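PDB 3IXL: arylmalonate decarboxylase from Bordetella bronchiseptica, which catalyses the enantioselective decarboxylation of 2-aryl-2-methylmalonates to 2-arylpropionates, with release of carbon dioxide. Local coordinates for residues I9-P14 against A214-A219; G18-D23 against F33-L38; P100-S105 against A219-G224. The protein carries 2 engineered substitutions. All blocks are in the same frame, centred on the assembly; numbering follows the deposited sequence.

Interaction 1 (I9-P14 against A214-A219); sequences IGMIVP and AGFWDA. With PAC (2-phenylacetic acid), chain C.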
# COMPACT_ATOMS: atom_id res chain seq x y z
N ILE A 9 -15.63 -4.92 -2.08
CA ILE A 9 -14.39 -4.28 -2.53
C ILE A 9 -13.45 -5.36 -3.05
O ILE A 9 -13.15 -6.32 -2.33
CB ILE A 9 -13.75 -3.47 -1.39
CG1 ILE A 9 -14.63 -2.25 -1.08
CG2 ILE A 9 -12.32 -3.03 -1.78
CD1 ILE A 9 -14.28 -1.52 0.19
N GLY A 10 -13.02 -5.22 -4.29
CA GLY A 10 -12.15 -6.20 -4.92
C GLY A 10 -10.69 -5.82 -4.85
O GLY A 10 -10.34 -4.64 -5.04
N MET A 11 -9.83 -6.81 -4.62
CA MET A 11 -8.39 -6.57 -4.45
C MET A 11 -7.56 -7.53 -5.28
O MET A 11 -7.76 -8.74 -5.20
CB MET A 11 -8.01 -6.67 -2.98
CG MET A 11 -8.61 -5.53 -2.19
SD MET A 11 -8.17 -5.53 -0.45
CE MET A 11 -8.54 -3.81 -0.06
N ILE A 12 -6.65 -6.99 -6.08
CA ILE A 12 -5.68 -7.79 -6.82
C ILE A 12 -4.43 -7.87 -5.96
O ILE A 12 -3.86 -6.83 -5.61
CB ILE A 12 -5.37 -7.17 -8.19
CG1 ILE A 12 -6.64 -6.98 -9.02
CG2 ILE A 12 -4.37 -8.05 -8.95
CD1 ILE A 12 -6.44 -6.10 -10.24
N VAL A 13 -4.02 -9.08 -5.58
CA VAL A 13 -2.95 -9.27 -4.59
C VAL A 13 -1.78 -10.06 -5.18
O VAL A 13 -1.99 -10.88 -6.06
CB VAL A 13 -3.48 -9.94 -3.29
CG1 VAL A 13 -4.57 -9.09 -2.64
CG2 VAL A 13 -4.00 -11.36 -3.56
N PRO A 14 -0.54 -9.79 -4.73
CA PRO A 14 0.60 -10.57 -5.25
C PRO A 14 0.59 -12.12 -5.12
O PRO A 14 0.91 -12.79 -6.10
CB PRO A 14 1.82 -9.94 -4.56
CG PRO A 14 1.36 -8.51 -4.29
CD PRO A 14 -0.09 -8.67 -3.88
N ALA A 214 -3.09 1.59 4.24
CA ALA A 214 -3.47 2.69 3.33
C ALA A 214 -4.25 2.15 2.13
O ALA A 214 -5.21 2.78 1.69
CB ALA A 214 -2.25 3.46 2.85
N GLY A 215 -3.86 0.98 1.62
CA GLY A 215 -4.60 0.35 0.52
C GLY A 215 -6.06 0.12 0.88
O GLY A 215 -6.96 0.40 0.09
N PHE A 216 -6.30 -0.39 2.09
CA PHE A 216 -7.67 -0.57 2.57
C PHE A 216 -8.41 0.74 2.72
O PHE A 216 -9.53 0.88 2.26
CB PHE A 216 -7.69 -1.35 3.89
CG PHE A 216 -7.53 -2.83 3.71
CD1 PHE A 216 -6.28 -3.41 3.75
CD2 PHE A 216 -8.64 -3.62 3.44
CE1 PHE A 216 -6.12 -4.78 3.54
CE2 PHE A 216 -8.51 -4.99 3.23
CZ PHE A 216 -7.25 -5.57 3.27
N TRP A 217 -7.76 1.71 3.35
CA TRP A 217 -8.36 3.02 3.57
C TRP A 217 -8.78 3.64 2.24
O TRP A 217 -9.88 4.19 2.10
CB TRP A 217 -7.32 3.91 4.28
CG TRP A 217 -7.71 5.35 4.40
CD1 TRP A 217 -8.50 5.90 5.36
CD2 TRP A 217 -7.30 6.41 3.54
NE1 TRP A 217 -8.62 7.26 5.14
CE2 TRP A 217 -7.89 7.60 4.03
CE3 TRP A 217 -6.49 6.48 2.40
CZ2 TRP A 217 -7.70 8.84 3.40
CZ3 TRP A 217 -6.31 7.71 1.78
CH2 TRP A 217 -6.91 8.87 2.29
N ASP A 218 -7.90 3.53 1.25
CA ASP A 218 -8.10 4.15 -0.05
C ASP A 218 -9.19 3.43 -0.85
O ASP A 218 -9.97 4.08 -1.55
CB ASP A 218 -6.76 4.13 -0.79
CG ASP A 218 -6.86 4.63 -2.21
OD1 ASP A 218 -6.70 3.80 -3.14
OD2 ASP A 218 -7.05 5.85 -2.38
N ALA A 219 -9.23 2.10 -0.76
CA ALA A 219 -10.28 1.33 -1.43
C ALA A 219 -11.65 1.65 -0.83
O ALA A 219 -12.64 1.81 -1.55
CB ALA A 219 -10.00 -0.15 -1.33
C1 PAC C . 4.57 -4.08 -2.22
C2 PAC C . 4.84 -5.57 -2.31
C1' PAC C . 3.87 -6.57 -1.73
C2' PAC C . 4.43 -7.79 -1.31
C3' PAC C . 3.63 -8.79 -0.77
C4' PAC C . 2.26 -8.59 -0.65
C5' PAC C . 1.69 -7.37 -1.06
C6' PAC C . 2.49 -6.36 -1.60
O1 PAC C . 3.57 -3.60 -1.62
O2 PAC C . 5.43 -3.34 -2.78
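Met11 and Phe216 form a Met-aromatic contact that joins strand 8-13 to helix 211-222 in the alpha/beta fold of the aspartate/glutamate racemase clan. Strand 8-13 is an inner strand of a parallel four-stranded sheet, and the helix lies across one face of it. The two axes approach to 10.1 Å, with 141° between their N-to-C directions.

The aromatic interactions centre on the thioether. Met11 leaves the strand toward the helix with its chain extended beyond CG (chi2 -178°), which carries SD well out from the backbone. Its methyl group, CE, sits over one face of the Phe216 ring, 3.8 Å from the centroid, and makes a CH-pi contact. CE is offset toward the rim, so that Phe216 CE2, at 3.5 Å, is among the ring atoms nearest to it. SD approaches the same ring obliquely, 4.2 Å from the centroid. The two side chains cross at about a right angle, and the flexible, polarisable end of a methionine suits such a face. Phe216 also meets the ring of Phe33 edge-to-face.

The aliphatic contacts gather round Ala219. Its CB lies 3.7 Å from Ile9 CG2 and 4.1 Å from Met11 CE, and this single methyl is small enough to sit beside two longer strand side chains. Ile9 and Met11 are alternate strand residues, so both face the helix. All the touching residues are buried, and apolar side chains carry the contact between strand and helix.

The ligand contact lies just past the strand. Pro14 belongs to the 2-phenylacetic acid pocket, whose ligand is hydrogen-bonded to Thr75, Ser76, Tyr126 and Gly189. The rigid pyrrolidine ring offers a hydrocarbon surface to the phenyl ring, with Pro14 CG 3.4 Å from PAC C5'.

Interaction 2 (G18-D23 against F33-L38); sequences GLVPAD and FIASGL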
# COMPACT_ATOMS: atom_id res chain seq x y z
N GLY A 18 -4.29 -15.70 -3.69
CA GLY A 18 -5.34 -14.69 -3.86
C GLY A 18 -6.16 -14.43 -2.61
O GLY A 18 -7.38 -14.32 -2.68
N LEU A 19 -5.48 -14.35 -1.47
CA LEU A 19 -6.13 -14.13 -0.19
C LEU A 19 -6.38 -12.65 0.02
O LEU A 19 -5.62 -11.80 -0.45
CB LEU A 19 -5.28 -14.68 0.95
CG LEU A 19 -4.56 -16.02 0.72
CD1 LEU A 19 -3.64 -16.34 1.90
CD2 LEU A 19 -5.56 -17.15 0.47
N VAL A 20 -7.46 -12.34 0.73
CA VAL A 20 -7.68 -10.98 1.20
C VAL A 20 -6.57 -10.69 2.21
O VAL A 20 -6.35 -11.48 3.13
CB VAL A 20 -9.08 -10.82 1.86
CG1 VAL A 20 -9.25 -9.41 2.40
CG2 VAL A 20 -10.19 -11.15 0.86
N PRO A 21 -5.85 -9.58 2.03
CA PRO A 21 -4.81 -9.27 3.01
C PRO A 21 -5.39 -9.21 4.42
O PRO A 21 -6.52 -8.73 4.62
CB PRO A 21 -4.26 -7.92 2.54
CG PRO A 21 -4.58 -7.86 1.07
CD PRO A 21 -5.90 -8.59 0.93
N ALA A 22 -4.63 -9.72 5.39
CA ALA A 22 -5.13 -9.93 6.75
C ALA A 22 -5.60 -8.66 7.46
O ALA A 22 -6.42 -8.73 8.38
CB ALA A 22 -4.07 -10.65 7.58
N ASP A 23 -5.10 -7.51 7.04
CA ASP A 23 -5.47 -6.27 7.71
C ASP A 23 -6.95 -5.93 7.60
O ASP A 23 -7.49 -5.22 8.46
CB ASP A 23 -4.63 -5.11 7.19
CG ASP A 23 -3.17 -5.19 7.61
OD1 ASP A 23 -2.79 -6.09 8.41
OD2 ASP A 23 -2.40 -4.35 7.12
N PHE A 33 -14.62 -8.06 1.48
CA PHE A 33 -13.52 -7.94 0.52
C PHE A 33 -13.38 -9.24 -0.24
O PHE A 33 -13.52 -10.31 0.35
CB PHE A 33 -12.21 -7.63 1.24
CG PHE A 33 -12.21 -6.32 1.97
CD1 PHE A 33 -12.54 -6.27 3.33
CD2 PHE A 33 -11.90 -5.13 1.32
CE1 PHE A 33 -12.56 -5.06 4.02
CE2 PHE A 33 -11.92 -3.91 2.00
CZ PHE A 33 -12.26 -3.88 3.35
N ILE A 34 -13.10 -9.15 -1.53
CA ILE A 34 -12.79 -10.32 -2.34
C ILE A 34 -11.47 -10.06 -3.04
O ILE A 34 -11.09 -8.90 -3.25
CB ILE A 34 -13.91 -10.66 -3.36
CG1 ILE A 34 -14.19 -9.48 -4.30
CG2 ILE A 34 -15.17 -11.13 -2.63
CD1 ILE A 34 -15.13 -9.82 -5.47
N ALA A 35 -10.75 -11.13 -3.36
CA ALA A 35 -9.40 -10.98 -3.89
C ALA A 35 -9.11 -11.96 -5.00
O ALA A 35 -9.78 -12.99 -5.13
CB ALA A 35 -8.36 -11.08 -2.78
N SER A 36 -8.12 -11.61 -5.80
CA SER A 36 -7.68 -12.42 -6.91
C SER A 36 -6.16 -12.30 -6.96
O SER A 36 -5.62 -11.18 -6.89
CB SER A 36 -8.35 -11.94 -8.20
OG SER A 36 -8.13 -12.87 -9.25
N GLY A 37 -5.48 -13.44 -7.06
CA GLY A 37 -4.02 -13.49 -6.91
C GLY A 37 -3.20 -13.55 -8.18
O GLY A 37 -3.51 -14.32 -9.09
N LEU A 38 -2.13 -12.77 -8.21
CA LEU A 38 -1.26 -12.67 -9.39
C LEU A 38 -0.27 -13.80 -9.53
O LEU A 38 0.09 -14.15 -10.65
CB LEU A 38 -0.49 -11.35 -9.36
CG LEU A 38 -1.33 -10.10 -9.49
CD1 LEU A 38 -0.55 -8.87 -9.08
CD2 LEU A 38 -1.79 -9.94 -10.92
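Gly18 rests directly on Gly37 where the loop after strand 8-13 folds back over strand 33-37, an outermost strand of the parallel sheet in this alpha/beta fold. The loop covers side chains on the face of the sheet that also receives helix 211-222; Pro21 in the loop touches Phe216 of that helix.

Packing is tight where the two glycines meet, their CA atoms 3.5 Å apart. Gly18 CA comes within 3.4 Å of Gly37 N, a backbone-to-backbone approach possible because neither residue has a side chain. Gly18 also has a positive phi (66°), a conformation that glycine adopts easily. Two residues earlier in the strand, Ala35 belongs to the same tight part: its small methyl sits among the loop backbone atoms, with Ala35 CB 3.4 Å from Gly18 O and 3.7 Å from Leu19 O.

The solvent side is carried by Leu19, which turns away from the strand and is exposed. Strand alternation sends Ser36 off the other face of the sheet, into a buried place where its OG is hydrogen-bonded to His58 and Arg61. Phe33 begins toward the loop, but its ring leads away from it.

From a partly exposed position Val20 packs over Phe33 and Ala35 with its beta-branch directed inward, its side chain crossing that of Phe33 at about a right angle. CG1 is anti to the backbone N (chi1 177°) and packs 3.6 Å from Phe33 CB, while Val20 CG2 lies 3.5 Å from Phe33 O.

Interaction 3 (P100-S105 against A219-G224); sequences PCTTMS and AVRLAG
Pro100, just before strand 101-103, turns CB of its ring to Leu222 near the end of helix 211-222, with Pro100 CB 3.8 Å from Leu222 CD1. At Cys101 the side chain points away and the backbone does the touching: Cys101 O lies 3.7 Å from the same Leu222 CD1. Thr102 turns back toward the helix, and its CB is also 3.7 Å from Leu222 CD1. One leucine methyl therefore touches three successive residues.

Thr102 suits a place with two demands. Its carbon atoms pack on Leu222, while OG1, anti to the backbone N (chi1 -170°), hydrogen-bonds Asp218 OD1. Asp218 OD2 forms a salt bridge with Arg221 NH1, so the aspartate links strand and arginine. Thr103 then occupies the N-cap position, its OG1 accepting from Thr106 N at the start of helix 104-114. Met104, in the first turn, touches 2-phenylacetic acid. Here a helix packs on the face of an outermost strand of a parallel sheet, and the ligand site lies at the C-terminal end of that strand, as is common in alpha/beta folds.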
# COMPACT_ATOMS: atom_id res chain seq x y z
N PRO A 100 -14.73 2.09 -10.47
CA PRO A 100 -13.67 2.87 -9.81
C PRO A 100 -12.49 1.93 -9.52
O PRO A 100 -12.68 0.86 -8.93
CB PRO A 100 -14.31 3.30 -8.49
CG PRO A 100 -15.80 3.18 -8.72
CD PRO A 100 -15.98 2.07 -9.68
N CYS A 101 -11.31 2.32 -9.97
CA CYS A 101 -10.11 1.53 -9.76
C CYS A 101 -9.03 2.38 -9.13
O CYS A 101 -8.97 3.60 -9.32
CB CYS A 101 -9.60 0.97 -11.09
SG CYS A 101 -10.68 -0.29 -11.81
N THR A 102 -8.17 1.72 -8.37
CA THR A 102 -7.07 2.39 -7.70
C THR A 102 -5.90 1.43 -7.52
O THR A 102 -5.98 0.26 -7.91
CB THR A 102 -7.53 3.01 -6.36
OG1 THR A 102 -6.49 3.85 -5.85
CG2 THR A 102 -7.93 1.92 -5.34
N THR A 103 -4.81 1.93 -6.96
CA THR A 103 -3.62 1.11 -6.69
C THR A 103 -3.08 1.48 -5.31
O THR A 103 -3.36 2.56 -4.78
CB THR A 103 -2.47 1.36 -7.68
OG1 THR A 103 -1.88 2.65 -7.42
CG2 THR A 103 -2.91 1.24 -9.15
N MET A 104 -2.27 0.58 -4.75
CA MET A 104 -1.65 0.82 -3.46
C MET A 104 -0.68 2.02 -3.50
O MET A 104 -0.50 2.69 -2.49
CB MET A 104 -0.96 -0.45 -2.97
CG MET A 104 -0.38 -0.39 -1.57
SD MET A 104 0.08 -2.05 -1.03
CE MET A 104 -1.50 -2.68 -0.49
N SER A 105 -0.08 2.29 -4.66
CA SER A 105 0.73 3.51 -4.77
C SER A 105 -0.12 4.78 -4.69
O SER A 105 0.26 5.74 -4.02
CB SER A 105 1.56 3.52 -6.05
OG SER A 105 2.65 2.62 -5.93
N ALA A 219 -9.23 2.10 -0.76
CA ALA A 219 -10.28 1.33 -1.43
C ALA A 219 -11.65 1.65 -0.83
O ALA A 219 -12.64 1.81 -1.55
CB ALA A 219 -10.00 -0.15 -1.33
N VAL A 220 -11.70 1.77 0.50
CA VAL A 220 -12.95 2.10 1.18
C VAL A 220 -13.37 3.53 0.84
O VAL A 220 -14.56 3.81 0.65
CB VAL A 220 -12.82 1.88 2.70
CG1 VAL A 220 -14.03 2.42 3.44
CG2 VAL A 220 -12.65 0.40 2.99
N ARG A 221 -12.40 4.42 0.73
CA ARG A 221 -12.62 5.79 0.24
C ARG A 221 -13.32 5.76 -1.12
O ARG A 221 -14.35 6.43 -1.32
CB ARG A 221 -11.28 6.53 0.12
CG ARG A 221 -11.38 7.91 -0.54
CD ARG A 221 -10.03 8.45 -0.96
NE ARG A 221 -9.39 7.63 -2.00
CZ ARG A 221 -9.68 7.68 -3.31
NH1 ARG A 221 -9.01 6.90 -4.16
NH2 ARG A 221 -10.63 8.49 -3.77
N LEU A 222 -12.78 4.98 -2.05
CA LEU A 222 -13.30 4.88 -3.41
C LEU A 222 -14.69 4.29 -3.48
O LEU A 222 -15.45 4.59 -4.40
CB LEU A 222 -12.36 4.05 -4.28
CG LEU A 222 -11.55 4.73 -5.37
CD1 LEU A 222 -11.16 3.67 -6.38
CD2 LEU A 222 -12.33 5.85 -6.05
N ALA A 223 -15.00 3.42 -2.52
CA ALA A 223 -16.33 2.81 -2.41
C ALA A 223 -17.42 3.82 -2.04
O ALA A 223 -18.61 3.53 -2.19
CB ALA A 223 -16.30 1.64 -1.42
N GLY A 224 -17.01 4.98 -1.55
CA GLY A 224 -17.90 6.14 -1.37
C GLY A 224 -19.01 6.03 -0.34
O GLY A 224 -20.00 6.76 -0.42

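All three interactions reach one parallel sheet, with strand order 33-37, 8-13, 67-72, 101-103. Interaction 1 lies between the other two: its centre is about 8 Å from that of interaction 2 and about 7 Å from that of interaction 3, while the centres of interactions 2 and 3 are about 15 Å apart. Helix 211-222 serves interactions 1 and 3, which share Ala219. Along the chain interaction 2 is nested within interaction 1 and precedes interaction 3, whose segments alternate with those of interaction 1. A late helix, following a strand of the second sheet, thus covers the first sheet and ties the two halves together. Segments 9-14 and 100-105 also carry Pro14 and Met104 of the ligand pocket.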